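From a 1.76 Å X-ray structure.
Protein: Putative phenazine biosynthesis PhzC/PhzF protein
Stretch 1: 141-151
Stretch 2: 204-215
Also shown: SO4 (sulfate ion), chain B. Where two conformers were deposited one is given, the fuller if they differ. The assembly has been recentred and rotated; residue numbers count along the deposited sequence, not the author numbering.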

# COMPACT_ATOMS: atom_id res chain seq x y z
N VAL A 141 -23.60 24.23 7.23
CA VAL A 141 -23.62 22.82 6.84
C VAL A 141 -24.42 22.69 5.54
O VAL A 141 -25.54 23.21 5.46
CB VAL A 141 -24.21 21.90 7.96
CG1 VAL A 141 -24.22 20.44 7.53
CG2 VAL A 141 -23.43 22.05 9.27
N TYR A 142 -23.85 22.03 4.51
CA TYR A 142 -24.50 21.81 3.21
C TYR A 142 -24.55 20.31 2.92
O TYR A 142 -23.76 19.53 3.47
CB TYR A 142 -23.82 22.59 2.08
CG TYR A 142 -24.10 24.07 2.15
CD1 TYR A 142 -23.43 24.89 3.06
CD2 TYR A 142 -25.04 24.66 1.31
CE1 TYR A 142 -23.72 26.25 3.15
CE2 TYR A 142 -25.33 26.02 1.38
CZ TYR A 142 -24.67 26.81 2.31
OH TYR A 142 -24.94 28.16 2.38
N SER A 143 -25.50 19.91 2.08
CA SER A 143 -25.71 18.49 1.83
C SER A 143 -25.84 18.17 0.37
O SER A 143 -26.48 18.89 -0.39
CB SER A 143 -26.97 18.03 2.57
OG SER A 143 -27.27 16.65 2.39
N SER A 144 -25.22 17.04 -0.04
CA SER A 144 -25.26 16.45 -1.38
C SER A 144 -24.93 14.96 -1.21
O SER A 144 -25.35 14.39 -0.21
CB SER A 144 -24.31 17.17 -2.33
OG SER A 144 -24.38 16.66 -3.66
N ARG A 145 -24.17 14.34 -2.13
CA ARG A 145 -23.73 12.94 -1.99
C ARG A 145 -22.89 12.86 -0.69
O ARG A 145 -23.04 11.94 0.11
CB ARG A 145 -22.90 12.53 -3.22
CG ARG A 145 -22.33 11.11 -3.13
CD ARG A 145 -21.19 10.89 -4.09
NE ARG A 145 -20.00 11.67 -3.73
CZ ARG A 145 -18.92 11.78 -4.49
NH1 ARG A 145 -17.90 12.52 -4.10
NH2 ARG A 145 -18.84 11.12 -5.64
N ASP A 146 -22.09 13.91 -0.47
CA ASP A 146 -21.23 14.11 0.69
C ASP A 146 -21.77 15.19 1.61
O ASP A 146 -22.58 16.04 1.20
CB ASP A 146 -19.82 14.52 0.22
CG ASP A 146 -19.20 13.58 -0.81
OD1 ASP A 146 -19.06 12.38 -0.50
OD2 ASP A 146 -18.89 14.05 -1.92
N LEU A 147 -21.32 15.17 2.87
CA LEU A 147 -21.66 16.20 3.85
C LEU A 147 -20.60 17.29 3.74
O LEU A 147 -19.40 16.99 3.69
CB LEU A 147 -21.71 15.63 5.28
CG LEU A 147 -22.04 16.61 6.40
CD1 LEU A 147 -23.48 17.14 6.28
CD2 LEU A 147 -21.88 15.93 7.78
N ILE A 148 -21.04 18.55 3.65
CA ILE A 148 -20.10 19.66 3.48
C ILE A 148 -20.15 20.54 4.71
O ILE A 148 -21.20 21.10 5.04
CB ILE A 148 -20.41 20.46 2.18
CG1 ILE A 148 -20.36 19.50 0.95
CG2 ILE A 148 -19.43 21.64 2.01
CD1 ILE A 148 -21.15 19.96 -0.22
N LEU A 149 -18.99 20.69 5.37
CA LEU A 149 -18.85 21.51 6.58
C LEU A 149 -18.02 22.73 6.28
O LEU A 149 -16.83 22.63 5.96
CB LEU A 149 -18.22 20.70 7.74
CG LEU A 149 -18.86 19.32 8.06
CD1 LEU A 149 -18.06 18.57 9.13
CD2 LEU A 149 -20.33 19.45 8.46
N LEU A 150 -18.67 23.90 6.34
CA LEU A 150 -17.97 25.15 6.11
C LEU A 150 -17.28 25.57 7.40
O LEU A 150 -17.95 25.84 8.40
CB LEU A 150 -18.92 26.25 5.59
CG LEU A 150 -18.30 27.66 5.48
CD1 LEU A 150 -17.31 27.74 4.30
CD2 LEU A 150 -19.36 28.73 5.38
N LEU A 151 -15.94 25.64 7.38
CA LEU A 151 -15.19 26.08 8.55
C LEU A 151 -14.84 27.57 8.40
O LEU A 151 -15.03 28.12 7.33
CB LEU A 151 -13.95 25.21 8.79
CG LEU A 151 -14.18 23.68 8.95
CD1 LEU A 151 -12.89 22.97 9.39
CD2 LEU A 151 -15.30 23.36 9.96
S SO4 B . -13.14 11.72 -8.30
O1 SO4 B . -13.28 10.28 -8.35
O2 SO4 B . -13.81 12.38 -9.44
O3 SO4 B . -13.75 12.16 -7.08
O4 SO4 B . -11.73 12.06 -8.34
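Stretch 2, residues 204-215: GSSHCNLIPYWS

A single serine hydroxyl can tie a bound anion to a cation across a tertiary contact, and Ser205 illustrates this: its OG donates to the sulfate oxygen O3 at 2.7 Å while accepting from Arg145 NH1 at 2.8 Å and, weakly, from Arg145 NH2 at 3.1 Å. The arginine is itself held by a salt bridge, Arg145 NH1 to Asp146 OD2 at 2.8 Å. Backbone amides also hold the anion, with Ser205 N at 2.8 Å from sulfate O3 and Gly204 N at 3.0 Å from sulfate O4.

A type I turn from Gly204 to His207 leads into a helix that continues beyond the stretch, kinked at Pro212, whose nitrogen has no hydrogen to offer the preceding turn. Stretch 1 is a hairpin, and the helix crosses its second strand, 147-150, at -39°, the axes 10.5 Å apart and running broadly the same way. Asn209 faces the loop: its ND2 makes a weak hydrogen bond to Ser144 OG (2.9 Å), and a water links its OD1 to Asp146. Its CB also packs against Ile148 CD1 at 3.7 Å. One turn on, Tyr213 directs its ring edge at the face of Tyr142 (Tyr213 CE1 to Tyr142 CZ, 3.7 Å), and a second water joins their hydroxyls. Leu150 closes the far end, its CD1 3.6 Å from Trp214 CZ2.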

# COMPACT_ATOMS: atom_id res chain seq x y z
N GLY A 204 -11.77 14.77 -7.11
CA GLY A 204 -12.36 15.56 -8.18
C GLY A 204 -13.85 15.81 -8.00
O GLY A 204 -14.31 16.94 -8.14
N SER A 205 -14.62 14.77 -7.65
CA SER A 205 -16.10 14.82 -7.61
C SER A 205 -16.67 15.74 -6.51
O SER A 205 -17.77 16.27 -6.70
CB SER A 205 -16.70 13.43 -7.49
OG SER A 205 -16.24 12.73 -6.35
N SER A 206 -15.95 15.97 -5.40
CA SER A 206 -16.39 16.95 -4.38
C SER A 206 -16.49 18.36 -5.01
O SER A 206 -17.31 19.18 -4.58
CB SER A 206 -15.39 16.97 -3.23
OG SER A 206 -14.10 17.29 -3.73
N HIS A 207 -15.68 18.62 -6.06
CA HIS A 207 -15.66 19.92 -6.72
C HIS A 207 -16.95 20.15 -7.55
O HIS A 207 -17.25 21.29 -7.87
CB HIS A 207 -14.35 20.15 -7.50
CG HIS A 207 -13.19 20.30 -6.55
ND1 HIS A 207 -12.60 19.19 -5.99
CD2 HIS A 207 -12.67 21.41 -5.98
CE1 HIS A 207 -11.70 19.66 -5.13
NE2 HIS A 207 -11.69 20.99 -5.12
N CYS A 208 -17.78 19.09 -7.77
CA CYS A 208 -19.12 19.26 -8.36
C CYS A 208 -19.98 20.16 -7.47
O CYS A 208 -20.82 20.88 -7.98
CB CYS A 208 -19.80 17.91 -8.56
SG CYS A 208 -18.98 16.89 -9.80
N ASN A 209 -19.79 20.07 -6.14
CA ASN A 209 -20.48 20.89 -5.16
C ASN A 209 -19.70 22.13 -4.80
O ASN A 209 -20.29 23.19 -4.62
CB ASN A 209 -20.73 20.12 -3.85
CG ASN A 209 -21.37 18.76 -3.95
OD1 ASN A 209 -20.95 17.84 -3.26
ND2 ASN A 209 -22.45 18.62 -4.72
N LEU A 210 -18.37 21.98 -4.58
CA LEU A 210 -17.55 23.08 -4.08
C LEU A 210 -17.46 24.22 -5.07
O LEU A 210 -17.50 25.38 -4.64
CB LEU A 210 -16.14 22.60 -3.67
CG LEU A 210 -16.09 21.64 -2.46
CD1 LEU A 210 -14.68 21.07 -2.29
CD2 LEU A 210 -16.58 22.33 -1.14
N ILE A 211 -17.39 23.91 -6.38
CA ILE A 211 -17.28 24.94 -7.42
C ILE A 211 -18.55 25.83 -7.43
O ILE A 211 -18.36 27.04 -7.26
CB ILE A 211 -16.94 24.37 -8.81
CG1 ILE A 211 -15.49 23.76 -8.81
CG2 ILE A 211 -17.12 25.44 -9.90
CD1 ILE A 211 -15.16 22.94 -10.08
N PRO A 212 -19.81 25.33 -7.61
CA PRO A 212 -20.96 26.26 -7.60
C PRO A 212 -21.07 27.00 -6.27
O PRO A 212 -21.40 28.18 -6.26
CB PRO A 212 -22.18 25.36 -7.84
CG PRO A 212 -21.71 23.97 -7.49
CD PRO A 212 -20.25 23.95 -7.88
N TYR A 213 -20.77 26.32 -5.17
CA TYR A 213 -20.86 26.99 -3.88
C TYR A 213 -19.89 28.15 -3.69
O TYR A 213 -20.30 29.24 -3.31
CB TYR A 213 -20.67 26.00 -2.72
CG TYR A 213 -20.60 26.73 -1.40
CD1 TYR A 213 -21.76 27.14 -0.76
CD2 TYR A 213 -19.39 27.06 -0.84
CE1 TYR A 213 -21.70 27.85 0.43
CE2 TYR A 213 -19.32 27.76 0.33
CZ TYR A 213 -20.47 28.16 0.97
OH TYR A 213 -20.37 28.86 2.15
N TRP A 214 -18.61 27.96 -4.02
CA TRP A 214 -17.63 29.03 -3.89
C TRP A 214 -17.75 30.05 -5.03
O TRP A 214 -17.47 31.23 -4.81
CB TRP A 214 -16.22 28.48 -3.76
CG TRP A 214 -15.96 27.86 -2.41
CD1 TRP A 214 -15.83 26.54 -2.12
CD2 TRP A 214 -15.86 28.56 -1.16
NE1 TRP A 214 -15.59 26.37 -0.78
CE2 TRP A 214 -15.64 27.59 -0.16
CE3 TRP A 214 -15.94 29.92 -0.79
CZ2 TRP A 214 -15.50 27.93 1.19
CZ3 TRP A 214 -15.81 30.25 0.55
CH2 TRP A 214 -15.56 29.27 1.52
N SER A 215 -18.22 29.61 -6.22
CA SER A 215 -18.46 30.53 -7.33
C SER A 215 -19.46 31.63 -6.91
O SER A 215 -19.22 32.80 -7.21
CB SER A 215 -19.00 29.80 -8.55
OG SER A 215 -19.32 30.74 -9.57
O HOH W 1 -22.44 29.41 3.43
O HOH W 2 -20.91 15.32 -3.04